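Local coordinates for protein BCL2-like 10 (Danio rerio, PDB 6FBX) that acts as a pro-survival member of the Bcl-2 family, restraining apoptosis and binding the BH3 segment of Bad, at residues E45-H50 / I94-G99; E60-C65 / L106-N111. One frame throughout, in Å; residues are numbered along the deposited sequence.

Contact 1: E45-H50 / I94-G99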
ATOM      1  N   GLU A  45      -2.799   8.995   8.439  1.00 25.57           N
ATOM      2  CA  GLU A  45      -3.930   8.937   9.355  1.00 28.61           C
ATOM      3  C   GLU A  45      -4.180   7.504   9.806  1.00 26.66           C
ATOM      4  O   GLU A  45      -4.334   7.235  11.003  1.00 27.06           O
ATOM      5  CB  GLU A  45      -5.174   9.526   8.690  1.00 37.03           C
ATOM      6  CG  GLU A  45      -6.392   9.578   9.595  1.00 52.82           C
ATOM      7  CD  GLU A  45      -7.616  10.134   8.894  1.00 70.01           C
ATOM      8  OE1 GLU A  45      -7.526  10.427   7.683  1.00 76.05           O
ATOM      9  OE2 GLU A  45      -8.667  10.278   9.554  1.00 78.38           O
ATOM     10  N   MET A  46      -4.203   6.560   8.861  1.00 24.81           N
ATOM     11  CA  MET A  46      -4.432   5.171   9.243  1.00 24.84           C
ATOM     12  C   MET A  46      -3.297   4.652  10.116  1.00 24.50           C
ATOM     13  O   MET A  46      -3.538   3.910  11.075  1.00 25.10           O
ATOM     14  CB  MET A  46      -4.604   4.287   8.011  1.00 25.99           C
ATOM     15  CG  MET A  46      -5.182   2.916   8.369  1.00 32.82           C
ATOM     16  SD  MET A  46      -5.275   1.772   6.990  1.00 41.31           S
ATOM     17  CE  MET A  46      -6.709   2.381   6.113  1.00 41.23           C
ATOM     18  N   GLU A  47      -2.054   5.041   9.819  1.00 22.55           N
ATOM     19  CA  GLU A  47      -0.948   4.613  10.672  1.00 23.26           C
ATOM     20  C   GLU A  47      -1.110   5.163  12.082  1.00 25.05           C
ATOM     21  O   GLU A  47      -0.966   4.431  13.067  1.00 25.83           O
ATOM     22  CB  GLU A  47       0.403   5.049  10.106  1.00 25.19           C
ATOM     23  CG  GLU A  47       1.553   4.379  10.857  1.00 30.33           C
ATOM     24  CD  GLU A  47       2.925   4.835  10.416  1.00 38.09           C
ATOM     25  OE1 GLU A  47       3.047   5.438   9.330  1.00 41.04           O
ATOM     26  OE2 GLU A  47       3.893   4.573  11.164  1.00 42.20           O
ATOM     27  N   GLN A  48      -1.396   6.463  12.197  1.00 27.56           N
ATOM     28  CA  GLN A  48      -1.550   7.077  13.511  1.00 33.93           C
ATOM     29  C   GLN A  48      -2.659   6.408  14.310  1.00 30.65           C
ATOM     30  O   GLN A  48      -2.578   6.332  15.542  1.00 33.89           O
ATOM     31  CB  GLN A  48      -1.835   8.572  13.361  1.00 53.14           C
ATOM     32  CG  GLN A  48      -2.063   9.299  14.678  1.00 82.68           C
ATOM     33  CD  GLN A  48      -2.381  10.767  14.485  1.00118.05           C
ATOM     34  OE1 GLN A  48      -1.573  11.525  13.946  1.00132.65           O
ATOM     35  NE2 GLN A  48      -3.568  11.176  14.916  1.00133.82           N
ATOM     36  N   GLN A  49      -3.698   5.924  13.632  1.00 27.85           N
ATOM     37  CA  GLN A  49      -4.807   5.272  14.311  1.00 29.85           C
ATOM     38  C   GLN A  49      -4.481   3.850  14.752  1.00 26.86           C
ATOM     39  O   GLN A  49      -5.166   3.324  15.634  1.00 27.18           O
ATOM     40  CB  GLN A  49      -6.036   5.268  13.397  1.00 35.08           C
ATOM     41  CG  GLN A  49      -6.626   6.658  13.193  1.00 43.78           C
ATOM     42  CD  GLN A  49      -7.808   6.673  12.244  1.00 52.12           C
ATOM     43  OE1 GLN A  49      -8.295   5.626  11.818  1.00 54.63           O
ATOM     44  NE2 GLN A  49      -8.274   7.870  11.906  1.00 57.16           N
ATOM     45  N   HIS A  50      -3.446   3.228  14.187  1.00 26.59           N
ATOM     46  CA  HIS A  50      -3.109   1.839  14.498  1.00 25.27           C
ATOM     47  C   HIS A  50      -1.600   1.654  14.579  1.00 24.03           C
ATOM     48  O   HIS A  50      -1.068   0.607  14.196  1.00 23.26           O
ATOM     49  CB  HIS A  50      -3.686   0.883  13.452  1.00 26.67           C
ATOM     50  CG  HIS A  50      -5.175   0.947  13.320  1.00 29.73           C
ATOM     51  ND1 HIS A  50      -5.806   1.742  12.386  1.00 30.73           N
ATOM     52  CD2 HIS A  50      -6.158   0.302  13.990  1.00 31.79           C
ATOM     53  CE1 HIS A  50      -7.113   1.593  12.496  1.00 30.89           C
ATOM     54  NE2 HIS A  50      -7.354   0.723  13.461  1.00 33.01           N
ATOM     55  N   ILE A  94      -2.771  -0.901   2.344  1.00 20.56           N
ATOM     56  CA  ILE A  94      -1.614  -1.449   1.638  1.00 20.70           C
ATOM     57  C   ILE A  94      -0.480  -0.433   1.631  1.00 21.60           C
ATOM     58  O   ILE A  94       0.680  -0.765   1.910  1.00 19.98           O
ATOM     59  CB  ILE A  94      -2.008  -1.878   0.210  1.00 21.95           C
ATOM     60  CG1 ILE A  94      -2.923  -3.105   0.272  1.00 20.99           C
ATOM     61  CG2 ILE A  94      -0.758  -2.156  -0.633  1.00 21.76           C
ATOM     62  CD1 ILE A  94      -3.488  -3.551  -1.072  1.00 22.00           C
ATOM     63  N   PHE A  95      -0.803   0.831   1.325  1.00 19.37           N
ATOM     64  CA  PHE A  95       0.207   1.885   1.346  1.00 19.71           C
ATOM     65  C   PHE A  95       0.747   2.103   2.755  1.00 19.75           C
ATOM     66  O   PHE A  95       1.962   2.218   2.948  1.00 20.80           O
ATOM     67  CB  PHE A  95      -0.377   3.188   0.784  1.00 19.68           C
ATOM     68  CG  PHE A  95      -0.342   3.269  -0.717  1.00 20.92           C
ATOM     69  CD1 PHE A  95       0.510   4.156  -1.355  1.00 21.63           C
ATOM     70  CD2 PHE A  95      -1.149   2.455  -1.488  1.00 19.37           C
ATOM     71  CE1 PHE A  95       0.550   4.235  -2.732  1.00 23.37           C
ATOM     72  CE2 PHE A  95      -1.113   2.529  -2.872  1.00 20.74           C
ATOM     73  CZ  PHE A  95      -0.262   3.418  -3.491  1.00 21.21           C
ATOM     74  N   THR A  96      -0.139   2.157   3.755  1.00 18.47           N
ATOM     75  CA  THR A  96       0.311   2.343   5.132  1.00 21.13           C
ATOM     76  C   THR A  96       1.270   1.236   5.542  1.00 20.81           C
ATOM     77  O   THR A  96       2.355   1.497   6.073  1.00 21.93           O
ATOM     78  CB  THR A  96      -0.883   2.372   6.085  1.00 21.89           C
ATOM     79  OG1 THR A  96      -1.803   3.395   5.682  1.00 23.39           O
ATOM     80  CG2 THR A  96      -0.418   2.638   7.513  1.00 25.22           C
ATOM     81  N   PHE A  97       0.874  -0.016   5.310  1.00 20.40           N
ATOM     82  CA  PHE A  97       1.709  -1.145   5.698  1.00 19.79           C
ATOM     83  C   PHE A  97       3.054  -1.106   4.986  1.00 22.07           C
ATOM     84  O   PHE A  97       4.099  -1.340   5.604  1.00 25.36           O
ATOM     85  CB  PHE A  97       0.975  -2.450   5.397  1.00 20.56           C
ATOM     86  CG  PHE A  97       1.737  -3.676   5.791  1.00 22.70           C
ATOM     87  CD1 PHE A  97       2.176  -3.842   7.088  1.00 24.29           C
ATOM     88  CD2 PHE A  97       1.997  -4.673   4.867  1.00 24.61           C
ATOM     89  CE1 PHE A  97       2.879  -4.972   7.457  1.00 25.43           C
ATOM     90  CE2 PHE A  97       2.698  -5.809   5.231  1.00 25.88           C
ATOM     91  CZ  PHE A  97       3.135  -5.957   6.528  1.00 26.29           C
ATOM     92  N   THR A  98       3.053  -0.806   3.687  1.00 19.92           N
ATOM     93  CA  THR A  98       4.304  -0.798   2.935  1.00 23.10           C
ATOM     94  C   THR A  98       5.207   0.344   3.384  1.00 24.17           C
ATOM     95  O   THR A  98       6.434   0.202   3.405  1.00 24.02           O
ATOM     96  CB  THR A  98       4.011  -0.706   1.439  1.00 23.53           C
ATOM     97  OG1 THR A  98       3.176  -1.805   1.053  1.00 23.10           O
ATOM     98  CG2 THR A  98       5.298  -0.758   0.632  1.00 25.07           C
ATOM     99  N   GLY A  99       4.618   1.482   3.749  1.00 22.05           N
ATOM    100  CA  GLY A  99       5.406   2.575   4.291  1.00 22.71           C
ATOM    101  C   GLY A  99       6.103   2.209   5.587  1.00 24.29           C
ATOM    102  O   GLY A  99       7.264   2.566   5.801  1.00 23.28           O
TER
HETATM  103  O   HOH W   1       2.771   4.307   6.704  1.00 22.87           O

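Contact 2: E60-C65 / L106-N111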
ATOM      1  N   GLU A  60       6.878  -8.686  12.556  1.00 28.42           N
ATOM      2  CA  GLU A  60       6.541 -10.095  12.357  1.00 32.64           C
ATOM      3  C   GLU A  60       6.726 -10.492  10.898  1.00 28.03           C
ATOM      4  O   GLU A  60       7.365 -11.506  10.589  1.00 29.84           O
ATOM      5  CB  GLU A  60       5.099 -10.370  12.792  1.00 43.52           C
ATOM      6  CG  GLU A  60       4.875 -10.468  14.289  1.00 58.99           C
ATOM      7  CD  GLU A  60       3.459 -10.903  14.624  1.00 74.19           C
ATOM      8  OE1 GLU A  60       2.545 -10.053  14.577  1.00 78.68           O
ATOM      9  OE2 GLU A  60       3.258 -12.101  14.915  1.00 80.97           O
ATOM     10  N   PHE A  61       6.149  -9.701   9.990  1.00 27.75           N
ATOM     11  CA  PHE A  61       6.249  -9.953   8.555  1.00 26.63           C
ATOM     12  C   PHE A  61       7.700 -10.146   8.129  1.00 31.19           C
ATOM     13  O   PHE A  61       8.062 -11.171   7.539  1.00 30.85           O
ATOM     14  CB  PHE A  61       5.597  -8.783   7.807  1.00 27.20           C
ATOM     15  CG  PHE A  61       5.747  -8.833   6.308  1.00 27.97           C
ATOM     16  CD1 PHE A  61       4.698  -9.250   5.511  1.00 26.67           C
ATOM     17  CD2 PHE A  61       6.923  -8.433   5.698  1.00 30.99           C
ATOM     18  CE1 PHE A  61       4.822  -9.278   4.136  1.00 27.06           C
ATOM     19  CE2 PHE A  61       7.056  -8.464   4.324  1.00 32.39           C
ATOM     20  CZ  PHE A  61       6.004  -8.886   3.542  1.00 29.38           C
ATOM     21  N   LEU A  62       8.554  -9.162   8.426  1.00 31.84           N
ATOM     22  CA  LEU A  62       9.935  -9.230   7.962  1.00 36.18           C
ATOM     23  C   LEU A  62      10.699 -10.372   8.617  1.00 39.51           C
ATOM     24  O   LEU A  62      11.658 -10.886   8.029  1.00 44.37           O
ATOM     25  CB  LEU A  62      10.644  -7.900   8.221  1.00 38.61           C
ATOM     26  CG  LEU A  62      10.182  -6.722   7.362  1.00 42.06           C
ATOM     27  CD1 LEU A  62      10.880  -5.445   7.799  1.00 43.61           C
ATOM     28  CD2 LEU A  62      10.430  -6.979   5.877  1.00 44.37           C
ATOM     29  N   ASP A  63      10.296 -10.789   9.820  1.00 37.97           N
ATOM     30  CA  ASP A  63      10.986 -11.880  10.495  1.00 41.44           C
ATOM     31  C   ASP A  63      10.524 -13.255  10.025  1.00 39.35           C
ATOM     32  O   ASP A  63      11.255 -14.234  10.218  1.00 42.39           O
ATOM     33  CB  ASP A  63      10.800 -11.772  12.010  1.00 47.29           C
ATOM     34  CG  ASP A  63      11.511 -10.567  12.600  1.00 52.94           C
ATOM     35  OD1 ASP A  63      11.026 -10.023  13.614  1.00 54.88           O
ATOM     36  OD2 ASP A  63      12.544 -10.151  12.035  1.00 55.44           O
ATOM     37  N   THR A  64       9.336 -13.357   9.423  1.00 34.40           N
ATOM     38  CA  THR A  64       8.847 -14.629   8.907  1.00 34.59           C
ATOM     39  C   THR A  64       8.958 -14.743   7.393  1.00 31.96           C
ATOM     40  O   THR A  64       8.841 -15.854   6.862  1.00 36.56           O
ATOM     41  CB  THR A  64       7.381 -14.851   9.314  1.00 38.62           C
ATOM     42  OG1 THR A  64       6.542 -13.879   8.676  1.00 38.00           O
ATOM     43  CG2 THR A  64       7.219 -14.749  10.825  1.00 41.45           C
ATOM     44  N   CYS A  65       9.193 -13.637   6.688  1.00 32.40           N
ATOM     45  CA  CYS A  65       9.205 -13.677   5.230  1.00 40.14           C
ATOM     46  C   CYS A  65      10.513 -14.241   4.696  1.00 53.05           C
ATOM     47  O   CYS A  65      10.510 -15.199   3.913  1.00 67.29           O
ATOM     48  CB  CYS A  65       8.967 -12.283   4.658  1.00 36.93           C
ATOM     49  SG  CYS A  65       9.205 -12.230   2.871  1.00 38.14           S
ATOM     50  N   LEU A 106      14.808   0.199   6.309  1.00 35.53           N
ATOM     51  CA  LEU A 106      15.852   1.208   6.453  1.00 42.81           C
ATOM     52  C   LEU A 106      16.456   1.180   7.851  1.00 38.67           C
ATOM     53  O   LEU A 106      17.678   1.273   8.009  1.00 40.12           O
ATOM     54  CB  LEU A 106      15.288   2.594   6.137  1.00 55.74           C
ATOM     55  CG  LEU A 106      15.404   3.040   4.677  1.00 70.78           C
ATOM     56  CD1 LEU A 106      14.798   2.014   3.732  1.00 74.88           C
ATOM     57  CD2 LEU A 106      14.750   4.400   4.478  1.00 77.06           C
ATOM     58  N   SER A 107      15.615   1.053   8.881  1.00 36.75           N
ATOM     59  CA  SER A 107      16.128   0.966  10.244  1.00 38.84           C
ATOM     60  C   SER A 107      17.078  -0.211  10.410  1.00 38.51           C
ATOM     61  O   SER A 107      18.005  -0.151  11.224  1.00 40.93           O
ATOM     62  CB  SER A 107      14.973   0.848  11.240  1.00 41.14           C
ATOM     63  OG  SER A 107      14.252   2.062  11.333  1.00 43.68           O
ATOM     64  N   ARG A 108      16.867  -1.283   9.653  1.00 35.36           N
ATOM     65  CA  ARG A 108      17.696  -2.476   9.739  1.00 36.95           C
ATOM     66  C   ARG A 108      18.942  -2.399   8.867  1.00 41.10           C
ATOM     67  O   ARG A 108      19.679  -3.384   8.779  1.00 42.18           O
ATOM     68  CB  ARG A 108      16.867  -3.706   9.359  1.00 35.35           C
ATOM     69  CG  ARG A 108      15.703  -3.944  10.309  1.00 36.64           C
ATOM     70  CD  ARG A 108      14.870  -5.151   9.925  1.00 38.61           C
ATOM     71  NE  ARG A 108      13.887  -5.452  10.963  1.00 41.24           N
ATOM     72  CZ  ARG A 108      13.297  -6.633  11.128  1.00 42.28           C
ATOM     73  NH1 ARG A 108      12.420  -6.801  12.108  1.00 40.59           N
ATOM     74  NH2 ARG A 108      13.588  -7.650  10.323  1.00 45.51           N
ATOM     75  N   GLY A 109      19.195  -1.261   8.224  1.00 45.65           N
ATOM     76  CA  GLY A 109      20.403  -1.073   7.449  1.00 49.31           C
ATOM     77  C   GLY A 109      20.288  -1.386   5.975  1.00 49.03           C
ATOM     78  O   GLY A 109      21.313  -1.409   5.284  1.00 52.54           O
ATOM     79  N   GLU A 110      19.082  -1.621   5.467  1.00 43.55           N
ATOM     80  CA  GLU A 110      18.912  -1.949   4.061  1.00 47.04           C
ATOM     81  C   GLU A 110      18.991  -0.689   3.201  1.00 50.45           C
ATOM     82  O   GLU A 110      18.849   0.439   3.683  1.00 48.29           O
ATOM     83  CB  GLU A 110      17.575  -2.655   3.830  1.00 49.58           C
ATOM     84  CG  GLU A 110      17.389  -3.923   4.651  1.00 56.56           C
ATOM     85  CD  GLU A 110      18.384  -5.007   4.289  1.00 66.01           C
ATOM     86  OE1 GLU A 110      19.016  -4.902   3.217  1.00 70.18           O
ATOM     87  OE2 GLU A 110      18.535  -5.964   5.077  1.00 69.73           O
ATOM     88  N   ASN A 111      19.220  -0.900   1.908  1.00 57.92           N
ATOM     89  CA  ASN A 111      19.337   0.189   0.951  1.00 61.60           C
ATOM     90  C   ASN A 111      17.967   0.557   0.386  1.00 54.12           C
ATOM     91  O   ASN A 111      16.966  -0.129   0.607  1.00 48.54           O
ATOM     92  CB  ASN A 111      20.295  -0.195  -0.180  1.00 71.43           C
ATOM     93  CG  ASN A 111      19.835  -1.423  -0.948  1.00 79.05           C
ATOM     94  OD1 ASN A 111      18.691  -1.858  -0.824  1.00 83.69           O
ATOM     95  ND2 ASN A 111      20.732  -1.988  -1.749  1.00 81.76           N
TER

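Contact 1: E45-H50 / I94-G99
With its first torsion at -56°, Thr96 sets OG1 beside its own backbone N and swings CG2 anti to that nitrogen, so that both branches face Met46 and Glu47 across a helix-helix contact in the all-helical Bcl-2 fold. Helix 34-49 here meets helix 88-107, their backbones closest at Glu47 and Thr96, whose CA atoms lie 6.1 Å apart. The methyl CG2 packs against Glu47 CB at 3.6 Å, while OG1 lies 3.8 Å from Met46 CB, near enough for packing and no more. The hydroxyl's single hydrogen has two carbonyls to serve, Ala43 O of the facing helix and Val92 O a turn back, so it can only be shared between them; the Ala43 link joins the helices. Met46 runs out nearly straight, CG anti to the backbone N (chi1 -166°) and chi2 also extended, bringing SD to 4.0 Å from Thr96 OG1. Were the threonine an alanine here, Glu47 CB would probably lose its packing partner and the Ala43 carbonyl its hydroxyl. The extended Glu47 chain carries OE1 to a salt bridge with Lys44 and to a water, which donates to Glu47 OE1 at 2.9 Å and to Thr96 O at 2.9 Å.

Contact 2: E60-C65 / L106-N111
Arg108 reaches across to helix 51-65 with its chain extended from CG to NE, and the guanidinium meets two neighbouring side chains of that helix, Leu62 over a face and Asp63 at an edge. The carboxylate and guanidinium planes are turned only 22° apart, yet the two groups do not make a flat, two-pronged pairing, because a single oxygen serves both nitrogens. Arg108 NH2 donates to Asp63 OD2 at 3.2 Å, with an N-H...O angle of 144°, as part of a salt bridge; Arg108 NH1 adds a weak bond to the same Asp63 OD2 at 3.4 Å. The NH2 donor approaches from above the carboxylate plane, 36° out of it, so the bond departs from in-plane geometry.

Leu62 supplies the apolar side: its CD1 sits over one guanidinium face, 4.2 Å above the plane and displaced toward the rim, while Leu62 CB comes within 3.6 Å of Arg108 NH2. Glu104, on the last turn of helix 88-107 just before the arginine, forms a salt bridge with Arg108 NE, and the charge is probably shared between two carboxylates. Just beyond Arg108 the chain turns at Gly109, whose positive phi and N-H bond back to Leu106 O, 3.0 Å from Gly109 N, belong to the Schellman motif that closes helix 88-107 in this Bcl-2 fold.

How the contacts relate
Contacts 1 and 2 illustrate how one helix can serve two neighbours in a helical bundle. Both use helix 88-107: contact 1 lies along its length and is buried, contact 2 falls at its C-terminal end on the surface, and their centres are about 17 Å apart. The opposing helices, 34-49 and 51-65, follow each other in the chain, so the order is 45-50, 60-65, 94-99, 106-111 and the two pairings interleave. Phe97 and Phe61 join them directly, their rings edge-to-face with Phe97 CZ 3.8 Å from Phe61 CD1. Residues of both first segments also touch the bound BH3 peptide, so helix 88-107 backs two helices that contribute to the peptide-binding surface.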